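PDB 3DGT: endo-1,3-beta-glucanase from Streptomyces sioyaensis, which probably hydrolyses internal beta-1,3-glucosidic linkages of glucans through its glycoside hydrolase family 16 catalytic domain, the part contained in this chain. Local coordinates for residues L69-R74 / G263-V268; G118-F123 / N241-G246; Q31-T36 / R84-R89. All coordinates share one frame; numbering follows the deposited sequence.

Contact 1: residues L69-R74 / G263-V268; sequences LITPRR and GHPMVV
Leu69 and Val267 face each other where strands 68-74 and 266-276 run antiparallel in the beta-jelly-roll of the family 16 domain, and their side chains lie alongside on one face of the sheet. Leu69 holds CG anti to its own carbonyl carbon (chi1 -55°), and this rotamer brings the CD2 end close to Pro265 and Val267. That methyl sits 3.8 Å from Val267 CG2 and also touches the ring of Pro265, so a single branch spans two residues of the other segment.

The opposite face belongs to Ile70 and Met266. Met266 runs extended until its last torsion, where it bends (chi3 66°), and its CE meets Ile70 CD1 at 4.0 Å. Val242 of strand 236-244 packs on both side chains. The main chains of Ile70 and Met266 form a hydrogen-bonded pair, Ile70 N lying 3.0 Å from Met266 O and Met266 N 2.9 Å from Ile70 O.

Beyond Ile70 the regular pairing gives way to loop. Thr71 turns CG2 anti to its backbone N, against Gly263 CA at 3.6 Å, while OG1 comes beside Pro265 CB. The same methyl lies over the centre of the Arg73 guanidinium, 3.5 Å above its plane; Arg73 is anchored through NE to Ser58 O. Gly263 N closes the seam with a bond of 2.9 Å to Pro72 O. At Gly263 the backbone (phi 91°) would press a CB against the preceding carbonyl oxygen.

The directional bonds across this seam are thus all main chain to main chain. Chemically, they hold the register, while the side chains meet across the seam through van der Waals contacts, and His264 O is buried with no partner in the model.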
# COMPACT_ATOMS: atom_id res chain seq x y z
N LEU A 69 -9.34 -7.12 8.13
CA LEU A 69 -8.30 -7.09 9.17
C LEU A 69 -7.06 -7.80 8.66
O LEU A 69 -7.12 -8.97 8.27
CB LEU A 69 -8.78 -7.79 10.45
CG LEU A 69 -10.08 -7.33 11.09
CD1 LEU A 69 -10.41 -8.27 12.23
CD2 LEU A 69 -9.96 -5.90 11.60
N ILE A 70 -5.93 -7.11 8.67
CA ILE A 70 -4.65 -7.78 8.46
C ILE A 70 -3.90 -7.71 9.78
O ILE A 70 -3.53 -6.62 10.23
CB ILE A 70 -3.82 -7.20 7.28
CG1 ILE A 70 -4.57 -7.37 5.95
CG2 ILE A 70 -2.46 -7.90 7.23
CD1 ILE A 70 -3.88 -6.72 4.75
N THR A 71 -3.70 -8.87 10.40
CA THR A 71 -3.17 -8.92 11.77
C THR A 71 -1.85 -9.68 11.88
O THR A 71 -1.82 -10.89 11.66
CB THR A 71 -4.18 -9.61 12.72
OG1 THR A 71 -5.49 -9.08 12.50
CG2 THR A 71 -3.80 -9.33 14.14
N PRO A 72 -0.75 -8.99 12.23
CA PRO A 72 0.49 -9.70 12.57
C PRO A 72 0.32 -10.58 13.80
O PRO A 72 -0.33 -10.17 14.77
CB PRO A 72 1.48 -8.57 12.86
CG PRO A 72 0.91 -7.38 12.07
CD PRO A 72 -0.57 -7.52 12.27
N ARG A 73 0.89 -11.78 13.74
CA ARG A 73 0.82 -12.73 14.85
C ARG A 73 2.20 -13.25 15.17
O ARG A 73 3.03 -13.41 14.27
CB ARG A 73 -0.08 -13.92 14.48
CG ARG A 73 -1.50 -13.58 14.08
CD ARG A 73 -2.33 -13.06 15.24
NE ARG A 73 -3.71 -12.88 14.81
CZ ARG A 73 -4.70 -12.49 15.60
NH1 ARG A 73 -4.47 -12.22 16.88
NH2 ARG A 73 -5.92 -12.38 15.11
N ARG A 74 2.45 -13.52 16.45
CA ARG A 74 3.71 -14.10 16.89
C ARG A 74 3.40 -15.36 17.67
O ARG A 74 2.77 -15.30 18.73
CB ARG A 74 4.46 -13.10 17.77
CG ARG A 74 5.93 -13.39 17.98
CD ARG A 74 6.48 -12.49 19.08
NE ARG A 74 7.94 -12.51 19.20
CZ ARG A 74 8.61 -13.34 20.00
NH1 ARG A 74 7.95 -14.23 20.74
NH2 ARG A 74 9.93 -13.28 20.04
N GLY A 263 -1.01 -8.83 17.21
CA GLY A 263 -2.46 -8.78 17.39
C GLY A 263 -3.13 -7.44 17.14
O GLY A 263 -4.32 -7.28 17.44
N HIS A 264 -2.39 -6.48 16.59
CA HIS A 264 -2.96 -5.17 16.25
C HIS A 264 -3.18 -5.07 14.74
O HIS A 264 -2.23 -4.88 14.00
CB HIS A 264 -2.06 -4.04 16.75
CG HIS A 264 -1.87 -4.05 18.23
ND1 HIS A 264 -2.83 -3.56 19.09
CD2 HIS A 264 -0.85 -4.50 19.00
CE1 HIS A 264 -2.40 -3.69 20.33
NE2 HIS A 264 -1.21 -4.26 20.31
N PRO A 265 -4.45 -5.22 14.29
CA PRO A 265 -4.69 -5.23 12.85
C PRO A 265 -4.63 -3.87 12.17
O PRO A 265 -4.96 -2.86 12.77
CB PRO A 265 -6.11 -5.78 12.74
CG PRO A 265 -6.79 -5.31 14.00
CD PRO A 265 -5.69 -5.45 15.06
N MET A 266 -4.23 -3.87 10.90
CA MET A 266 -4.64 -2.79 10.01
C MET A 266 -6.09 -3.09 9.65
O MET A 266 -6.42 -4.22 9.28
CB MET A 266 -3.78 -2.74 8.76
CG MET A 266 -4.23 -1.63 7.79
SD MET A 266 -3.04 -1.30 6.48
CE MET A 266 -3.10 -2.83 5.55
N VAL A 267 -6.95 -2.08 9.80
CA VAL A 267 -8.38 -2.23 9.61
C VAL A 267 -8.78 -1.45 8.36
O VAL A 267 -8.70 -0.22 8.36
CB VAL A 267 -9.16 -1.69 10.83
CG1 VAL A 267 -10.65 -1.95 10.66
CG2 VAL A 267 -8.68 -2.35 12.13
N VAL A 268 -9.18 -2.15 7.30
CA VAL A 268 -9.43 -1.52 6.00
C VAL A 268 -10.91 -1.57 5.65
O VAL A 268 -11.45 -2.64 5.39
CB VAL A 268 -8.60 -2.19 4.88
CG1 VAL A 268 -8.73 -1.41 3.56
CG2 VAL A 268 -7.12 -2.34 5.31

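Contact 2: residues G118-F123 / N241-G246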
# COMPACT_ATOMS: atom_id res chain seq x y z
N GLY A 118 8.62 -2.27 14.64
CA GLY A 118 8.62 -3.23 13.54
C GLY A 118 7.37 -3.23 12.67
O GLY A 118 7.42 -3.70 11.54
N TYR A 119 6.26 -2.70 13.19
CA TYR A 119 5.00 -2.68 12.43
C TYR A 119 5.14 -1.81 11.19
O TYR A 119 5.43 -0.61 11.30
CB TYR A 119 3.85 -2.14 13.28
CG TYR A 119 3.08 -3.19 14.06
CD1 TYR A 119 3.54 -3.66 15.28
CD2 TYR A 119 1.85 -3.65 13.59
CE1 TYR A 119 2.81 -4.61 16.00
CE2 TYR A 119 1.11 -4.59 14.30
CZ TYR A 119 1.60 -5.07 15.49
OH TYR A 119 0.86 -5.99 16.19
N TRP A 120 4.90 -2.40 10.03
CA TRP A 120 5.02 -1.69 8.75
C TRP A 120 3.80 -1.94 7.86
O TRP A 120 3.87 -2.72 6.92
CB TRP A 120 6.33 -2.11 8.08
CG TRP A 120 6.69 -1.47 6.75
CD1 TRP A 120 6.05 -0.44 6.10
CD2 TRP A 120 7.85 -1.77 5.97
NE1 TRP A 120 6.72 -0.13 4.94
CE2 TRP A 120 7.83 -0.93 4.84
CE3 TRP A 120 8.89 -2.70 6.10
CZ2 TRP A 120 8.82 -0.98 3.86
CZ3 TRP A 120 9.87 -2.75 5.13
CH2 TRP A 120 9.83 -1.89 4.02
N PRO A 121 2.67 -1.27 8.15
CA PRO A 121 1.51 -1.36 7.28
C PRO A 121 1.74 -0.62 5.96
O PRO A 121 2.50 0.35 5.91
CB PRO A 121 0.41 -0.66 8.09
CG PRO A 121 1.17 0.35 8.91
CD PRO A 121 2.43 -0.38 9.30
N ALA A 122 1.08 -1.09 4.91
CA ALA A 122 1.23 -0.46 3.59
C ALA A 122 0.01 -0.70 2.71
O ALA A 122 -0.64 -1.75 2.79
CB ALA A 122 2.50 -0.94 2.89
N PHE A 123 -0.27 0.30 1.88
CA PHE A 123 -1.31 0.24 0.85
C PHE A 123 -0.67 0.87 -0.36
O PHE A 123 -0.30 2.04 -0.35
CB PHE A 123 -2.53 1.06 1.32
CG PHE A 123 -3.46 1.50 0.21
CD1 PHE A 123 -4.00 0.58 -0.69
CD2 PHE A 123 -3.85 2.83 0.12
CE1 PHE A 123 -4.88 0.99 -1.69
CE2 PHE A 123 -4.74 3.24 -0.87
CZ PHE A 123 -5.24 2.33 -1.78
N ASN A 241 -0.81 -4.84 2.97
CA ASN A 241 -0.04 -5.72 3.84
C ASN A 241 0.32 -5.08 5.16
O ASN A 241 0.24 -3.87 5.31
CB ASN A 241 1.25 -6.18 3.14
CG ASN A 241 2.21 -5.03 2.86
OD1 ASN A 241 2.02 -4.28 1.91
ND2 ASN A 241 3.22 -4.89 3.70
N VAL A 242 0.72 -5.92 6.11
CA VAL A 242 1.46 -5.42 7.26
C VAL A 242 2.75 -6.22 7.37
O VAL A 242 2.76 -7.39 7.77
CB VAL A 242 0.65 -5.45 8.59
CG1 VAL A 242 1.48 -4.80 9.70
CG2 VAL A 242 -0.71 -4.73 8.44
N ALA A 243 3.85 -5.60 6.97
CA ALA A 243 5.16 -6.21 7.14
C ALA A 243 5.58 -6.08 8.60
O ALA A 243 5.10 -5.21 9.32
CB ALA A 243 6.19 -5.55 6.21
N MET A 244 6.48 -6.97 9.04
CA MET A 244 7.08 -6.89 10.37
C MET A 244 8.60 -6.81 10.24
O MET A 244 9.24 -7.76 9.79
CB MET A 244 6.69 -8.12 11.20
CG MET A 244 7.13 -8.07 12.66
SD MET A 244 6.53 -6.61 13.53
CE MET A 244 4.79 -6.66 12.96
N GLY A 245 9.16 -5.67 10.63
CA GLY A 245 10.61 -5.45 10.54
C GLY A 245 11.04 -5.02 9.16
O GLY A 245 10.23 -4.55 8.35
N GLY A 246 12.33 -5.15 8.89
CA GLY A 246 12.89 -4.74 7.61
C GLY A 246 13.43 -3.33 7.61
O GLY A 246 13.55 -2.68 8.66
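Trp120 and Ala243 exchange two main-chain bonds at the centre of this antiparallel pair, each 2.9 Å: Trp120 N to Ala243 O and Ala243 N to Trp120 O. The second differs in approach, for Ala243 N stands 49° out of the plane of the Trp120 carbonyl and not on a lone pair. Ala122 and Asn241 are likewise joined both ways, and at the far end Gly245 N reaches Gly118 O at 2.8 Å, almost straight (174°). Pro121 offers no N-H, but it faces Val242 in a non-hydrogen-bonded pair, where none is needed across the strands.

Donors and acceptors directed away from the pair find partners beyond it: Val242 O takes Ser82 OG, Met244 N gives to Glu51 OE1, and Tyr119 OH meets Glu261 O. Asn241 holds CG between its backbone N and carbonyl carbon (chi1 65°), which places OD1 3.5 Å from Ala122 CB, where Trp124 NE1 bonds it. Met244 CE makes a CH-pi contact over the face of the Tyr119 ring, 4.0 Å from its centroid; SD, farther off and oblique, adds a Met-aromatic contact.

Trp120 NE1 bonds Glu147 OE2, within the Glu-Leu-Asp-Ile-Met-Glu sequence where family 16 enzymes have their catalytic acids. Gly245 O, buried without a hydrogen-bond partner, lies in the plane of the indole, 3.2 Å from Trp120 CE3. A leucine here, lacking the indole, would probably leave Glu147 OE2 short of a donor and Phe248 without its edge-to-face mate. The chemistry therefore gives one indole two roles: its N-H serves an acid, while its carbon edge faces an otherwise unpartnered carbonyl oxygen.

Contact 3: residues Q31-T36 / R84-R89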
# COMPACT_ATOMS: atom_id res chain seq x y z
N GLN A 31 -5.75 -11.92 -4.41
CA GLN A 31 -4.91 -13.10 -4.28
C GLN A 31 -3.93 -12.95 -3.13
O GLN A 31 -3.50 -11.85 -2.80
CB GLN A 31 -4.18 -13.42 -5.59
CG GLN A 31 -3.43 -12.27 -6.23
CD GLN A 31 -3.05 -12.60 -7.66
OE1 GLN A 31 -3.91 -12.85 -8.51
NE2 GLN A 31 -1.76 -12.64 -7.92
N PHE A 32 -3.58 -14.08 -2.52
CA PHE A 32 -2.68 -14.08 -1.37
C PHE A 32 -1.22 -14.22 -1.78
O PHE A 32 -0.87 -15.08 -2.59
CB PHE A 32 -3.00 -15.26 -0.45
CG PHE A 32 -4.35 -15.17 0.20
CD1 PHE A 32 -4.51 -14.45 1.38
CD2 PHE A 32 -5.44 -15.83 -0.34
CE1 PHE A 32 -5.75 -14.37 2.00
CE2 PHE A 32 -6.70 -15.75 0.28
CZ PHE A 32 -6.84 -15.02 1.45
N ASP A 33 -0.37 -13.39 -1.18
CA ASP A 33 1.07 -13.60 -1.23
C ASP A 33 1.42 -14.38 0.04
O ASP A 33 0.91 -14.08 1.11
CB ASP A 33 1.82 -12.27 -1.25
CG ASP A 33 1.61 -11.49 -2.53
OD1 ASP A 33 1.22 -12.08 -3.55
OD2 ASP A 33 1.86 -10.26 -2.52
N THR A 34 2.25 -15.42 -0.09
CA THR A 34 2.54 -16.26 1.07
C THR A 34 4.02 -16.54 1.21
O THR A 34 4.78 -16.43 0.24
CB THR A 34 1.76 -17.60 1.05
OG1 THR A 34 2.14 -18.36 -0.11
CG2 THR A 34 0.24 -17.37 1.03
N GLY A 35 4.42 -16.92 2.42
CA GLY A 35 5.81 -17.22 2.71
C GLY A 35 6.64 -15.97 2.85
O GLY A 35 6.14 -14.92 3.28
N THR A 36 7.91 -16.09 2.49
CA THR A 36 8.88 -15.02 2.68
C THR A 36 9.30 -14.36 1.36
O THR A 36 10.19 -13.51 1.36
CB THR A 36 10.14 -15.54 3.40
OG1 THR A 36 10.72 -16.58 2.62
CG2 THR A 36 9.80 -16.08 4.81
N ARG A 84 -0.60 -10.31 3.29
CA ARG A 84 -0.22 -9.52 2.12
C ARG A 84 -1.08 -9.98 0.97
O ARG A 84 -0.90 -11.09 0.45
CB ARG A 84 1.26 -9.72 1.78
CG ARG A 84 1.76 -8.93 0.58
CD ARG A 84 3.26 -9.15 0.39
NE ARG A 84 3.74 -8.66 -0.91
CZ ARG A 84 4.82 -7.89 -1.07
NH1 ARG A 84 5.55 -7.50 -0.02
NH2 ARG A 84 5.18 -7.51 -2.29
N ILE A 85 -2.05 -9.15 0.59
CA ILE A 85 -2.97 -9.50 -0.50
C ILE A 85 -2.84 -8.52 -1.64
O ILE A 85 -2.53 -7.35 -1.42
CB ILE A 85 -4.44 -9.64 -0.02
CG1 ILE A 85 -5.00 -8.32 0.52
CG2 ILE A 85 -4.54 -10.76 1.01
CD1 ILE A 85 -6.50 -8.40 0.81
N GLU A 86 -3.04 -9.01 -2.87
CA GLU A 86 -2.99 -8.17 -4.07
C GLU A 86 -4.24 -8.33 -4.90
O GLU A 86 -4.85 -9.40 -4.93
CB GLU A 86 -1.79 -8.54 -4.96
CG GLU A 86 -0.49 -8.74 -4.22
CD GLU A 86 0.69 -8.97 -5.13
OE1 GLU A 86 0.54 -9.00 -6.37
OE2 GLU A 86 1.79 -9.14 -4.59
N THR A 87 -4.61 -7.29 -5.63
CA THR A 87 -5.76 -7.43 -6.51
C THR A 87 -5.45 -8.46 -7.59
O THR A 87 -4.33 -8.55 -8.10
CB THR A 87 -6.18 -6.09 -7.16
OG1 THR A 87 -5.05 -5.47 -7.78
CG2 THR A 87 -6.79 -5.16 -6.11
N THR A 88 -6.46 -9.27 -7.91
CA THR A 88 -6.36 -10.13 -9.08
C THR A 88 -6.16 -9.27 -10.33
O THR A 88 -5.40 -9.65 -11.23
CB THR A 88 -7.62 -10.98 -9.23
OG1 THR A 88 -8.76 -10.14 -9.13
CG2 THR A 88 -7.70 -12.01 -8.12
N ARG A 89 -6.83 -8.12 -10.37
CA ARG A 89 -6.71 -7.19 -11.49
C ARG A 89 -5.37 -6.45 -11.49
O ARG A 89 -4.85 -6.04 -10.45
CB ARG A 89 -7.87 -6.21 -11.45
CG ARG A 89 -9.20 -6.82 -11.81
CD ARG A 89 -10.34 -5.83 -11.66
NE ARG A 89 -10.24 -4.76 -12.65
CZ ARG A 89 -11.09 -3.73 -12.72
NH1 ARG A 89 -12.11 -3.64 -11.87
NH2 ARG A 89 -10.92 -2.81 -13.66
O HOH W 1 -1.24 -13.07 2.75
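Gln31 and Glu86 form a hydrogen-bonded antiparallel pair where strand 30-32 pairs with strand 80-87 in the jelly-roll fold of family 16. Gln31 N lies 2.7 Å from Glu86 O, and Glu86 N returns a bond of 2.9 Å to Gln31 O. The Gln31 side chain sets CG between its backbone N and carbonyl carbon (chi1 51°), close to Glu86 O, and extends to put OE1 3.7 Å from Thr88 CA. Two residues on, Asp33 N reaches Arg84 O at 2.9 Å.

On one face of the sheet, Phe32 and Ile85 lie side by side, with CG2 of Ile85 3.7 Å from Phe32 CD1; Val60 touches both. Glu86 lies on the other face with Gln31, and beside it Asp33 and Arg84 complete a charged cluster. Arg84 sends an extended chain, CG anti to its backbone N (chi1 -179°), along Asp33, and NE approaches Asp33 OD2 at 2.9 Å in the plane of the guanidinium, as a salt bridge. The exact place of that oxygen is less sure, because the model also sets it too close to Glu86.

In a second shell, the hydroxyl of Tyr38 is hydrogen-bonded to both Glu86 OE2 and Arg84 NH2, while Arg131 forms a salt bridge with Glu86 OE1. Each acid thus has a cationic partner; how the two carboxylates meet is doubtful. Trp45 packs against Asp33 and Arg84.

A water spans the strands, accepting from Arg84 N and probably donating to Asp33 O. Where the chain turns out of strand 80-87, Thr87 OG1 takes the N-H of Val238 and donates its own proton to Arg89 O, 2.7 Å away.

The three contacts join neighbouring parts of one beta framework. Contacts 1 and 2 lie about 10 Å apart between centres and touch: Pro72 CG meets Val242 CG1 at 3.6 Å, and Met266 CE lies 3.5 Å from Asn241 O. Contact 3, centred about 14 Å from contact 2, is reached through Asn241 CB against Arg84 CG at 3.8 Å, because strands 236-244 and 80-87 are neighbours. Contacts 1 and 3 stay about 5 Å apart at their nearest atoms. Through Trp120 and Glu147, contact 2 borders what is probably the catalytic region. Contact 1 comes nearest the magnesium ion, about 9 Å from the Val267 side chain; Asp16, Gly66 and Asp269 bind it.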